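Local coordinates for protein acetamidase (Bacillus halodurans, PDB 2II1) that binds calcium ions and, like other members of the acetamidase/formamidase family, probably hydrolyses carbon-nitrogen bonds in linear amides, at residues 32-37 with 178-183; 87-92 with 193-199; 126-132 with 183-187; 188-194 with 272-278. All blocks are in the same frame, centred on the assembly; numbering follows the deposited sequence.

Interaction 1 (32-37 with 178-183); sequences FETKDC and LALGDL. With CA (calcium ion), chain F; CA (calcium ion), chain E.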
loop_
_atom_site.group_PDB
_atom_site.type_symbol
_atom_site.label_atom_id
_atom_site.label_comp_id
_atom_site.label_asym_id
_atom_site.label_seq_id
_atom_site.Cartn_x
_atom_site.Cartn_y
_atom_site.Cartn_z
ATOM N N PHE A 32 20.282 0.636 21.606
ATOM C CA PHE A 32 20.265 2.053 21.244
ATOM C C PHE A 32 19.180 2.683 22.085
ATOM O O PHE A 32 18.020 2.305 21.949
ATOM C CB PHE A 32 19.888 2.270 19.758
ATOM C CG PHE A 32 20.967 1.939 18.772
ATOM C CD1 PHE A 32 21.274 0.629 18.476
ATOM C CD2 PHE A 32 21.633 2.942 18.085
ATOM C CE1 PHE A 32 22.267 0.320 17.563
ATOM C CE2 PHE A 32 22.610 2.647 17.145
ATOM C CZ PHE A 32 22.936 1.325 16.890
ATOM N N GLU A 33 19.530 3.617 22.962
ATOM C CA GLU A 33 18.539 4.486 23.623
ATOM C C GLU A 33 18.278 5.699 22.730
ATOM O O GLU A 33 19.222 6.317 22.246
ATOM C CB GLU A 33 19.033 4.940 25.004
ATOM N N THR A 34 17.006 6.045 22.528
ATOM C CA THR A 34 16.616 7.085 21.569
ATOM C C THR A 34 15.800 8.226 22.201
ATOM O O THR A 34 15.077 8.023 23.161
ATOM C CB THR A 34 15.753 6.471 20.398
ATOM O OG1 THR A 34 14.421 6.250 20.866
ATOM C CG2 THR A 34 16.352 5.138 19.868
ATOM N N LYS A 35 15.911 9.431 21.653
ATOM C CA LYS A 35 14.949 10.476 22.002
ATOM C C LYS A 35 13.858 10.467 20.922
ATOM O O LYS A 35 14.057 9.883 19.836
ATOM C CB LYS A 35 15.625 11.833 22.072
ATOM C CG LYS A 35 16.893 11.863 22.888
ATOM C CD LYS A 35 17.312 13.290 23.086
ATOM C CE LYS A 35 18.419 13.447 24.107
ATOM N NZ LYS A 35 19.172 14.677 23.768
ATOM N N ASP A 36 12.704 11.072 21.211
ATOM C CA ASP A 36 11.605 11.129 20.224
ATOM C C ASP A 36 12.048 12.061 19.115
ATOM O O ASP A 36 13.092 12.708 19.273
ATOM C CB ASP A 36 10.242 11.521 20.838
ATOM C CG ASP A 36 10.123 12.999 21.242
ATOM O OD1 ASP A 36 10.884 13.859 20.766
ATOM O OD2 ASP A 36 9.215 13.319 22.041
ATOM N N CYS A 37 11.315 12.126 17.997
ATOM C CA CYS A 37 11.850 12.896 16.853
ATOM C C CYS A 37 11.779 14.406 17.029
ATOM O O CYS A 37 12.236 15.142 16.162
ATOM C CB CYS A 37 11.328 12.432 15.473
ATOM S SG CYS A 37 9.666 12.743 15.074
ATOM N N LEU A 178 26.136 3.043 11.689
ATOM C CA LEU A 178 24.698 2.827 11.883
ATOM C C LEU A 178 24.171 3.774 12.972
ATOM O O LEU A 178 24.810 3.970 13.975
ATOM C CB LEU A 178 24.416 1.368 12.313
ATOM C CG LEU A 178 22.977 0.904 12.521
ATOM C CD1 LEU A 178 22.096 1.083 11.277
ATOM C CD2 LEU A 178 22.922 -0.562 12.978
ATOM N N ALA A 179 23.005 4.355 12.729
ATOM C CA ALA A 179 22.370 5.300 13.645
ATOM C C ALA A 179 20.866 5.025 13.546
ATOM O O ALA A 179 20.387 4.615 12.494
ATOM C CB ALA A 179 22.692 6.765 13.220
ATOM N N LEU A 180 20.131 5.193 14.634
ATOM C CA LEU A 180 18.698 4.959 14.573
ATOM C C LEU A 180 17.959 5.800 15.576
ATOM O O LEU A 180 18.541 6.319 16.520
ATOM C CB LEU A 180 18.339 3.477 14.711
ATOM C CG LEU A 180 18.422 2.798 16.075
ATOM C CD1 LEU A 180 17.304 3.269 17.026
ATOM C CD2 LEU A 180 18.389 1.310 15.861
ATOM N N GLY A 181 16.668 5.945 15.336
ATOM C CA GLY A 181 15.877 6.892 16.082
ATOM C C GLY A 181 14.428 6.843 15.675
ATOM O O GLY A 181 13.985 5.921 14.984
ATOM N N ASP A 182 13.695 7.848 16.122
ATOM C CA ASP A 182 12.346 8.088 15.650
ATOM C C ASP A 182 11.446 6.889 15.809
ATOM O O ASP A 182 10.854 6.413 14.824
ATOM C CB ASP A 182 12.383 8.522 14.187
ATOM C CG ASP A 182 11.044 8.962 13.676
ATOM O OD1 ASP A 182 10.333 9.642 14.436
ATOM O OD2 ASP A 182 10.677 8.646 12.516
ATOM N N LEU A 183 11.309 6.440 17.054
ATOM C CA LEU A 183 10.443 5.328 17.404
ATOM C C LEU A 183 8.991 5.804 17.437
ATOM O O LEU A 183 8.740 6.974 17.728
ATOM C CB LEU A 183 10.836 4.759 18.766
ATOM C CG LEU A 183 12.273 4.286 18.987
ATOM C CD1 LEU A 183 12.382 3.565 20.346
ATOM C CD2 LEU A 183 12.752 3.375 17.856
HETATM CA CA CA F . 8.361 10.005 13.865
HETATM CA CA CA E . 9.907 9.826 10.537
HETATM O O HOH W 1 12.631 7.504 19.645
HETATM O O HOH W 2 14.485 10.590 17.407
HETATM O O HOH W 3 9.818 9.637 17.818
HETATM O O HOH W 4 9.192 11.688 9.308
HETATM O O HOH W 5 7.978 10.350 11.962
#
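Leu180 lies over one face of the Phe32 ring, its CD2 4.1 Å from the ring centroid and 18° off the ring normal, a CH-pi contact displaced toward the rim. The other methyl, CD1, reaches Thr34 CG2 at 3.5 Å, and at the ring's edge Leu178 O approaches CE2. This apolar end is close-packed: with Leu180 CG between its own backbone N and carbonyl carbon (chi1 75°), CG itself is set over the ring, CD2 above its face and CD1 toward Thr34. With only an alanine at this position, that face of Phe32 would probably lose its cover and a gap would open beside Thr34 CG2. The other end is looser and wet. No direct hydrogen bond joins the segments, and waters bridge them instead. One accepts from Thr34 OG1 and Leu183 N while donating to Lys35 O; a second donates to Lys35 O and accepts from Asp182 N, 3.1 Å away. Farther on, the Asp182 carboxylate bridges two calcium ions, OD1 holding one at 2.1 Å and OD2 the other at 2.4 Å, while Cys37 CB packs 3.1 Å from OD1. Asn155 and Asp157 share the ion of OD2, His184 and Glu198 that of OD1. Strands 28-34 and 176-184 belong to different sheets; the axes of 32-34 and 178-183 come within 7.2 Å, 41° apart, with strand 201-210 touching Phe32, Leu180 and Leu183, and strand 131-136 touching Leu178 and Leu180.

Interaction 2 (87-92 with 193-199); sequences QGVMTA and LICGVEI. With CA (calcium ion), chain F.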
loop_
_atom_site.group_PDB
_atom_site.type_symbol
_atom_site.label_atom_id
_atom_site.label_comp_id
_atom_site.label_asym_id
_atom_site.label_seq_id
_atom_site.Cartn_x
_atom_site.Cartn_y
_atom_site.Cartn_z
ATOM N N GLN A 87 4.525 7.774 27.349
ATOM C CA GLN A 87 3.683 8.752 26.688
ATOM C C GLN A 87 4.235 9.186 25.340
ATOM O O GLN A 87 5.392 9.593 25.223
ATOM C CB GLN A 87 3.454 9.947 27.618
ATOM C CG GLN A 87 2.983 11.222 26.953
ATOM C CD GLN A 87 2.972 12.394 27.926
ATOM O OE1 GLN A 87 3.930 13.170 27.987
ATOM N NE2 GLN A 87 1.900 12.509 28.705
ATOM N N GLY A 88 3.387 9.081 24.324
ATOM C CA GLY A 88 3.694 9.546 22.985
ATOM C C GLY A 88 3.101 10.907 22.673
ATOM O O GLY A 88 2.406 11.485 23.495
ATOM N N VAL A 89 3.377 11.408 21.473
ATOM C CA VAL A 89 2.988 12.766 21.045
ATOM C C VAL A 89 2.730 12.794 19.514
ATOM O O VAL A 89 3.453 12.163 18.708
ATOM C CB VAL A 89 4.066 13.854 21.416
ATOM C CG1 VAL A 89 3.630 15.248 20.990
ATOM C CG2 VAL A 89 4.374 13.863 22.913
HETATM N N MSE A 90 1.661 13.490 19.139
HETATM C CA MSE A 90 1.376 13.794 17.753
HETATM C C MSE A 90 1.118 15.292 17.591
HETATM O O MSE A 90 0.591 15.962 18.499
HETATM C CB MSE A 90 0.148 13.023 17.245
HETATM C CG MSE A 90 0.295 11.508 17.226
HETATM SE SE MSE A 90 -1.190 10.612 16.281
HETATM C CE MSE A 90 -0.528 10.889 14.527
ATOM N N THR A 91 1.492 15.775 16.405
ATOM C CA THR A 91 1.289 17.134 15.974
ATOM C C THR A 91 0.550 17.184 14.603
ATOM O O THR A 91 0.991 16.572 13.619
ATOM C CB THR A 91 2.655 17.891 15.864
ATOM O OG1 THR A 91 3.406 17.377 14.762
ATOM C CG2 THR A 91 3.465 17.754 17.131
ATOM N N ALA A 92 -0.583 17.896 14.574
ATOM C CA ALA A 92 -1.269 18.276 13.331
ATOM C C ALA A 92 -0.944 19.742 13.020
ATOM O O ALA A 92 -1.262 20.610 13.832
ATOM C CB ALA A 92 -2.790 18.091 13.470
ATOM N N LEU A 193 -0.644 12.192 8.293
ATOM C CA LEU A 193 -0.725 13.488 8.975
ATOM C C LEU A 193 0.635 14.213 8.961
ATOM O O LEU A 193 0.666 15.440 8.850
ATOM C CB LEU A 193 -1.254 13.321 10.407
ATOM C CG LEU A 193 -1.480 14.553 11.294
ATOM C CD1 LEU A 193 -2.563 15.374 10.723
ATOM C CD2 LEU A 193 -1.812 14.187 12.713
ATOM N N ILE A 194 1.724 13.437 9.034
ATOM C CA ILE A 194 3.150 13.893 9.154
ATOM C C ILE A 194 3.902 13.094 10.241
ATOM O O ILE A 194 5.121 12.985 10.233
ATOM C CB ILE A 194 3.339 15.449 9.405
ATOM C CG1 ILE A 194 4.785 15.897 9.095
ATOM C CG2 ILE A 194 2.885 15.853 10.834
ATOM C CD1 ILE A 194 5.073 16.130 7.599
ATOM N N CYS A 195 3.182 12.491 11.167
ATOM C CA CYS A 195 3.856 11.807 12.245
ATOM C C CYS A 195 3.119 10.527 12.628
ATOM O O CYS A 195 1.944 10.332 12.262
ATOM C CB CYS A 195 3.931 12.769 13.431
ATOM S SG CYS A 195 2.330 13.331 14.061
ATOM N N GLY A 196 3.827 9.654 13.329
ATOM C CA GLY A 196 3.215 8.526 14.003
ATOM C C GLY A 196 2.946 8.992 15.413
ATOM O O GLY A 196 2.993 10.184 15.697
ATOM N N VAL A 197 2.655 8.063 16.315
ATOM C CA VAL A 197 2.621 8.436 17.709
ATOM C C VAL A 197 4.100 8.480 18.094
ATOM O O VAL A 197 4.719 7.445 18.235
ATOM C CB VAL A 197 1.844 7.420 18.584
ATOM C CG1 VAL A 197 1.851 7.861 20.043
ATOM C CG2 VAL A 197 0.416 7.277 18.056
ATOM N N GLU A 198 4.656 9.675 18.225
ATOM C CA GLU A 198 6.108 9.860 18.428
ATOM C C GLU A 198 6.480 9.592 19.882
ATOM O O GLU A 198 5.847 10.145 20.791
ATOM C CB GLU A 198 6.516 11.276 18.074
ATOM C CG GLU A 198 6.074 11.726 16.690
ATOM C CD GLU A 198 6.798 10.987 15.584
ATOM O OE1 GLU A 198 7.912 10.456 15.806
ATOM O OE2 GLU A 198 6.251 10.910 14.483
ATOM N N ILE A 199 7.530 8.791 20.093
ATOM C CA ILE A 199 7.918 8.356 21.434
ATOM C C ILE A 199 9.403 7.966 21.562
ATOM O O ILE A 199 10.002 7.512 20.616
ATOM C CB ILE A 199 7.017 7.169 21.876
ATOM C CG1 ILE A 199 6.963 7.050 23.404
ATOM C CG2 ILE A 199 7.425 5.854 21.181
ATOM C CD1 ILE A 199 5.854 6.180 23.882
HETATM CA CA CA F . 8.361 10.005 13.865
HETATM O O HOH W 5 7.978 10.350 11.962
#
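Val89 and Glu198 form a single antiparallel hydrogen-bonded pair. Val89 N donates a bent hydrogen bond to Glu198 O at 2.9 Å, in the carbonyl plane and on a lone pair, while Glu198 N returns a bond to Val89 O. Beside this pair the selenomethionine Met90 lies along the loop: its CG meets Gly196 O, its SE meets Val197 CG2, and a bend at chi3 (81°) brings CE to 3.4 Å from Cys195 O. Thr91 N points almost straight at Cys195 SG (3.5 Å, 162° at the hydrogen), a thiol acceptor taking the place of a carbonyl, and Ala92 CB closes on Leu193 CD1. Thus a regular edge strand, 87-92 of a four-stranded antiparallel sheet, meets an irregular chain through one beta bridge and then contacts that involve side chains. Gly88 belongs to this fit, since a CB there would collide with Val197 CG1. On the side chain of Glu198 the bridge passes into the metal site: a bend at chi2 (-68°) turns the carboxylate so that both oxygens chelate calcium, OE1 at 2.0 Å and OE2 at 2.4 Å. Gly196 N steadies OE2 from above the carboxylate plane at 3.0 Å. Asp182 and His184 complete the protein ligands of this ion. Strand 107-114 pairs with strand 87-92 in its sheet, and Met263 of the second subunit packs on Met90, Ala92 and Leu193.

Interaction 3 (126-132 with 183-187); sequences LPLQPMI and LHAAM. With CA (calcium ion), chain F.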
loop_
_atom_site.group_PDB
_atom_site.type_symbol
_atom_site.label_atom_id
_atom_site.label_comp_id
_atom_site.label_asym_id
_atom_site.label_seq_id
_atom_site.Cartn_x
_atom_site.Cartn_y
_atom_site.Cartn_z
ATOM N N LEU A 126 -5.546 2.431 20.609
ATOM C CA LEU A 126 -4.822 1.794 19.515
ATOM C C LEU A 126 -3.898 0.717 20.048
ATOM O O LEU A 126 -3.423 0.802 21.163
ATOM C CB LEU A 126 -4.028 2.814 18.702
ATOM C CG LEU A 126 -4.691 4.144 18.335
ATOM C CD1 LEU A 126 -3.861 4.878 17.309
ATOM C CD2 LEU A 126 -6.116 3.959 17.828
ATOM N N PRO A 127 -3.634 -0.305 19.236
ATOM C CA PRO A 127 -2.671 -1.301 19.670
ATOM C C PRO A 127 -1.289 -0.702 19.736
ATOM O O PRO A 127 -0.924 0.107 18.887
ATOM C CB PRO A 127 -2.747 -2.401 18.589
ATOM C CG PRO A 127 -3.832 -2.007 17.665
ATOM C CD PRO A 127 -4.181 -0.579 17.897
ATOM N N LEU A 128 -0.550 -1.046 20.787
ATOM C CA LEU A 128 0.869 -0.691 20.875
ATOM C C LEU A 128 1.623 -1.508 19.816
ATOM O O LEU A 128 1.640 -2.741 19.889
ATOM C CB LEU A 128 1.411 -1.004 22.278
ATOM C CG LEU A 128 2.883 -0.666 22.540
ATOM C CD1 LEU A 128 3.191 0.801 22.317
ATOM C CD2 LEU A 128 3.210 -1.051 23.952
ATOM N N GLN A 129 2.184 -0.815 18.814
ATOM C CA GLN A 129 2.953 -1.441 17.716
ATOM C C GLN A 129 4.268 -0.686 17.501
ATOM O O GLN A 129 4.383 0.195 16.615
ATOM C CB GLN A 129 2.103 -1.522 16.445
ATOM C CG GLN A 129 1.023 -2.565 16.614
ATOM C CD GLN A 129 0.047 -2.608 15.483
ATOM O OE1 GLN A 129 -0.206 -1.606 14.813
ATOM N NE2 GLN A 129 -0.528 -3.777 15.266
ATOM N N PRO A 130 5.256 -0.992 18.359
ATOM C CA PRO A 130 6.512 -0.261 18.322
ATOM C C PRO A 130 7.260 -0.523 17.039
ATOM O O PRO A 130 7.349 -1.666 16.610
ATOM C CB PRO A 130 7.284 -0.796 19.534
ATOM C CG PRO A 130 6.634 -2.089 19.901
ATOM C CD PRO A 130 5.222 -2.000 19.448
HETATM N N MSE A 131 7.777 0.537 16.444
HETATM C CA MSE A 131 8.551 0.452 15.218
HETATM C C MSE A 131 9.666 1.498 15.238
HETATM O O MSE A 131 9.628 2.440 16.026
HETATM C CB MSE A 131 7.638 0.667 14.020
HETATM C CG MSE A 131 6.747 1.891 14.176
HETATM SE SE MSE A 131 6.152 2.743 12.504
HETATM C CE MSE A 131 7.929 3.309 11.621
ATOM N N ILE A 132 10.662 1.324 14.370
ATOM C CA ILE A 132 11.726 2.293 14.184
ATOM C C ILE A 132 11.539 3.104 12.876
ATOM O O ILE A 132 11.528 2.534 11.771
ATOM C CB ILE A 132 13.110 1.583 14.064
ATOM C CG1 ILE A 132 13.390 0.669 15.234
ATOM C CG2 ILE A 132 14.230 2.595 13.993
ATOM C CD1 ILE A 132 14.485 -0.334 14.917
ATOM N N LEU A 183 11.309 6.440 17.054
ATOM C CA LEU A 183 10.443 5.328 17.404
ATOM C C LEU A 183 8.991 5.804 17.437
ATOM O O LEU A 183 8.740 6.974 17.728
ATOM C CB LEU A 183 10.836 4.759 18.766
ATOM C CG LEU A 183 12.273 4.286 18.987
ATOM C CD1 LEU A 183 12.382 3.565 20.346
ATOM C CD2 LEU A 183 12.752 3.375 17.856
ATOM N N HIS A 184 8.058 4.895 17.111
ATOM C CA HIS A 184 6.619 5.159 17.186
ATOM C C HIS A 184 5.953 4.046 17.942
ATOM O O HIS A 184 6.368 2.892 17.869
ATOM C CB HIS A 184 5.948 5.257 15.826
ATOM C CG HIS A 184 6.548 6.301 14.942
ATOM N ND1 HIS A 184 6.694 6.136 13.581
ATOM C CD2 HIS A 184 7.067 7.516 15.230
ATOM C CE1 HIS A 184 7.260 7.215 13.066
ATOM N NE2 HIS A 184 7.508 8.063 14.049
ATOM N N ALA A 185 4.905 4.430 18.653
ATOM C CA ALA A 185 4.086 3.520 19.415
ATOM C C ALA A 185 2.962 2.987 18.507
ATOM O O ALA A 185 2.378 1.921 18.753
ATOM C CB ALA A 185 3.540 4.263 20.631
ATOM N N ALA A 186 2.675 3.732 17.440
ATOM C CA ALA A 186 1.716 3.333 16.451
ATOM C C ALA A 186 1.894 4.205 15.241
ATOM O O ALA A 186 2.308 5.366 15.371
ATOM C CB ALA A 186 0.309 3.488 16.992
HETATM N N MSE A 187 1.566 3.650 14.070
HETATM C CA MSE A 187 1.635 4.371 12.789
HETATM C C MSE A 187 1.090 3.450 11.703
HETATM O O MSE A 187 1.379 2.259 11.682
HETATM C CB MSE A 187 3.073 4.732 12.420
HETATM C CG MSE A 187 3.188 5.839 11.373
HETATM SE SE MSE A 187 4.857 5.699 10.383
HETATM C CE MSE A 187 4.434 4.248 9.125
HETATM CA CA CA F . 8.361 10.005 13.865
HETATM O O HOH W 6 0.423 0.916 14.291
HETATM O O HOH W 7 -0.528 0.069 11.993
HETATM O O HOH W 5 7.978 10.350 11.962
#
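Met131, a selenomethionine, meets the imidazole of His184 at its edge: SE lies 4.7 Å from the ring centroid, 80° off the ring normal, and 3.6 Å from ND1. Its CG is wedged between the backbone N and carbonyl carbon (chi1 49°), and a bend at chi3 then brings CE beside ND1 as well, at 3.7 Å. The two side chains cross obliquely, whereas Met131 and Met187 cross at about a right angle, with SE of the former on CB of the latter at 3.7 Å. Met131 and His184 share one face of the sheet. On the other, Ile132 and Leu183 lie side by side and point the same way, Ile132 CG1 touching Leu183 CD2. The backbones pair as antiparallel strands: Met131 and His184 exchange two bonds as a hydrogen-bonded pair, followed by the non-hydrogen-bonded pair of Ile132 and Leu183. Further along, Gln129 N reaches Ala185 O at 2.7 Å, and Leu128 CD1 touches Ala185 CB. Gln129 stretches outward, where a water joins Gln129 OE1 to Met187 N. Tyr291 of the second subunit packs on Leu126 and Pro127. At the inner end of the imidazole, His184 NE2 binds the calcium ion at 2.1 Å, the ion shared with Asp182 and Glu198. ND1 is buried without a polar partner, and the ring edge at ND1 meets SE and CE of Met131 instead; the aim of the imidazole at the metal appears to rest at least partly on this packing and on the paired backbone.

Interaction 4 (188-194 with 272-278); sequences GDGEILI and YVSQIVN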
loop_
_atom_site.group_PDB
_atom_site.type_symbol
_atom_site.label_atom_id
_atom_site.label_comp_id
_atom_site.label_asym_id
_atom_site.label_seq_id
_atom_site.Cartn_x
_atom_site.Cartn_y
_atom_site.Cartn_z
ATOM N N GLY A 188 0.316 4.024 10.793
ATOM C CA GLY A 188 -0.214 3.300 9.647
ATOM C C GLY A 188 0.526 3.635 8.371
ATOM O O GLY A 188 1.179 4.671 8.280
ATOM N N ASP A 189 0.447 2.739 7.392
ATOM C CA ASP A 189 1.045 2.981 6.086
ATOM C C ASP A 189 0.639 4.375 5.583
ATOM O O ASP A 189 -0.543 4.779 5.624
ATOM C CB ASP A 189 0.639 1.904 5.074
ATOM C CG ASP A 189 1.461 0.627 5.199
ATOM O OD1 ASP A 189 2.522 0.620 5.897
ATOM O OD2 ASP A 189 1.041 -0.372 4.584
ATOM N N GLY A 190 1.626 5.120 5.115
ATOM C CA GLY A 190 1.370 6.470 4.650
ATOM C C GLY A 190 1.759 7.568 5.620
ATOM O O GLY A 190 2.140 8.655 5.183
ATOM N N GLU A 191 1.694 7.307 6.920
ATOM C CA GLU A 191 2.027 8.358 7.912
ATOM C C GLU A 191 1.423 9.717 7.486
ATOM O O GLU A 191 2.089 10.762 7.505
ATOM C CB GLU A 191 3.533 8.480 8.053
ATOM C CG GLU A 191 3.945 9.180 9.331
ATOM C CD GLU A 191 5.435 9.344 9.456
ATOM O OE1 GLU A 191 6.092 9.486 8.396
ATOM O OE2 GLU A 191 5.935 9.334 10.615
ATOM N N ILE A 192 0.146 9.683 7.105
ATOM C CA ILE A 192 -0.443 10.761 6.303
ATOM C C ILE A 192 -0.523 12.138 6.976
ATOM O O ILE A 192 -0.461 13.132 6.292
ATOM C CB ILE A 192 -1.832 10.381 5.668
ATOM C CG1 ILE A 192 -2.929 10.144 6.732
ATOM C CG2 ILE A 192 -1.647 9.202 4.721
ATOM C CD1 ILE A 192 -3.641 11.441 7.252
ATOM N N LEU A 193 -0.644 12.192 8.293
ATOM C CA LEU A 193 -0.725 13.488 8.975
ATOM C C LEU A 193 0.635 14.213 8.961
ATOM O O LEU A 193 0.666 15.440 8.850
ATOM C CB LEU A 193 -1.254 13.321 10.407
ATOM C CG LEU A 193 -1.480 14.553 11.294
ATOM C CD1 LEU A 193 -2.563 15.374 10.723
ATOM C CD2 LEU A 193 -1.812 14.187 12.713
ATOM N N ILE A 194 1.724 13.437 9.034
ATOM C CA ILE A 194 3.150 13.893 9.154
ATOM C C ILE A 194 3.902 13.094 10.241
ATOM O O ILE A 194 5.121 12.985 10.233
ATOM C CB ILE A 194 3.339 15.449 9.405
ATOM C CG1 ILE A 194 4.785 15.897 9.095
ATOM C CG2 ILE A 194 2.885 15.853 10.834
ATOM C CD1 ILE A 194 5.073 16.130 7.599
ATOM N N TYR A 272 3.294 -1.798 -1.429
ATOM C CA TYR A 272 2.829 -1.045 -0.273
ATOM C C TYR A 272 3.525 0.307 -0.169
ATOM O O TYR A 272 4.625 0.510 -0.682
ATOM C CB TYR A 272 3.126 -1.806 1.023
ATOM C CG TYR A 272 2.386 -3.117 1.218
ATOM C CD1 TYR A 272 0.983 -3.150 1.285
ATOM C CD2 TYR A 272 3.079 -4.317 1.350
ATOM C CE1 TYR A 272 0.299 -4.336 1.474
ATOM C CE2 TYR A 272 2.401 -5.514 1.554
ATOM C CZ TYR A 272 1.014 -5.512 1.607
ATOM O OH TYR A 272 0.350 -6.685 1.812
ATOM N N VAL A 273 2.862 1.189 0.562
ATOM C CA VAL A 273 3.287 2.545 0.827
ATOM C C VAL A 273 3.814 2.610 2.252
ATOM O O VAL A 273 3.153 2.135 3.181
ATOM C CB VAL A 273 2.079 3.509 0.688
ATOM C CG1 VAL A 273 2.342 4.831 1.370
ATOM C CG2 VAL A 273 1.681 3.699 -0.793
ATOM N N SER A 274 4.995 3.197 2.432
ATOM C CA SER A 274 5.562 3.366 3.762
ATOM C C SER A 274 5.113 4.685 4.358
ATOM O O SER A 274 4.501 4.699 5.416
ATOM C CB SER A 274 7.098 3.287 3.755
ATOM O OG SER A 274 7.532 1.943 3.598
ATOM N N GLN A 275 5.455 5.782 3.682
ATOM C CA GLN A 275 5.125 7.130 4.132
ATOM C C GLN A 275 5.034 7.998 2.900
ATOM O O GLN A 275 5.768 7.735 1.943
ATOM C CB GLN A 275 6.209 7.687 5.088
ATOM C CG GLN A 275 7.665 7.714 4.557
ATOM C CD GLN A 275 7.968 8.918 3.642
ATOM O OE1 GLN A 275 7.222 9.912 3.629
ATOM N NE2 GLN A 275 9.057 8.823 2.873
ATOM N N ILE A 276 4.199 9.042 2.930
ATOM C CA ILE A 276 4.116 10.023 1.823
ATOM C C ILE A 276 4.393 11.468 2.229
ATOM O O ILE A 276 4.047 12.425 1.492
ATOM C CB ILE A 276 2.754 9.931 1.072
ATOM C CG1 ILE A 276 1.578 10.298 1.978
ATOM C CG2 ILE A 276 2.548 8.531 0.538
ATOM C CD1 ILE A 276 0.268 10.496 1.237
ATOM N N VAL A 277 5.043 11.640 3.380
ATOM C CA VAL A 277 5.119 12.968 4.023
ATOM C C VAL A 277 6.536 13.551 4.149
ATOM O O VAL A 277 6.675 14.708 4.497
ATOM C CB VAL A 277 4.456 12.945 5.426
ATOM C CG1 VAL A 277 2.979 12.641 5.292
ATOM C CG2 VAL A 277 5.146 11.953 6.312
ATOM N N ASN A 278 7.564 12.733 3.891
ATOM C CA ASN A 278 8.962 13.148 4.047
ATOM C C ASN A 278 9.469 13.724 2.721
ATOM O O ASN A 278 8.777 13.579 1.700
ATOM C CB ASN A 278 9.805 11.971 4.561
ATOM C CG ASN A 278 9.359 11.501 5.936
ATOM O OD1 ASN A 278 8.855 12.298 6.758
ATOM N ND2 ASN A 278 9.528 10.200 6.199
HETATM O O HOH W 8 0.542 0.419 1.927
HETATM O O HOH W 9 4.674 2.066 6.827
#
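Val277 overlaps the turn at Glu191, its CG2 3.4 Å from Glu191 OE1 and its CG1 in a tight, unusually short contact with Glu191 O, the two side chains crossing at about a right angle. Ile194 CD1 also meets Val277 CB at 3.9 Å, and Ile192 and Ile276 run side by side, pointing the same way. Two consecutive beta turns shape the loop, type II from Gly188 to Glu191 and type I from Glu191 to Ile194. Gly190 lies against Gln275: its N bonds to Ser274 O from well above the carbonyl plane, and its O receives Ile276 N at 3.1 Å. The positive phi of Gly190 (102°) would jam a CB against the preceding carbonyl. Ser274 and Gln275 both face Thr282 in a classic beta bulge at the end of strand 270-275, outermost in its sheet within this chain. A bend at chi2 (81°) folds the Gln275 amide back on its own chain, where OE1 accepts from Val277 N at 2.8 Å and from Asn278 N at 2.9 Å, while NE2 is held by Leu280 O and Thr282 OG1. A leucine in its place would probably leave both backbone N-H groups without their acceptor and let residues 276-278 shift away from Glu191. Asp189 makes its salt bridge with Arg284, and waters link its carboxylate to Val273 N and Ser274 O. Polar groups thus fix this chain segment within the second shell of the metal site, where Asn278 ND2 holds the calcium ligand Asp157 by a hydrogen bond and the side chain of Glu191 lies close to Asp157 beside the ions.

All four contacts are largely buried, yet their chemistry changes around the pair of calcium ions. Interactions 1, 2 and 3 each supply one residue to the same ion, and interactions 1 and 3 share Leu183 on strand 176-184, which neighbours strand 198-199 of interaction 2. Interaction 1, away from the dimer partner, joins two sheets by apolar packing and water; interaction 3 pairs strands within one sheet; interaction 2 sets an edge strand against a loop. Interaction 4 shares Leu193 and Ile194 with interaction 2, but combines turns, polar side chains and aliphatic contacts beside the metals. Interactions 2, 3 and 4 also meet the second subunit, and interactions 2 and 3 include a few exposed residues.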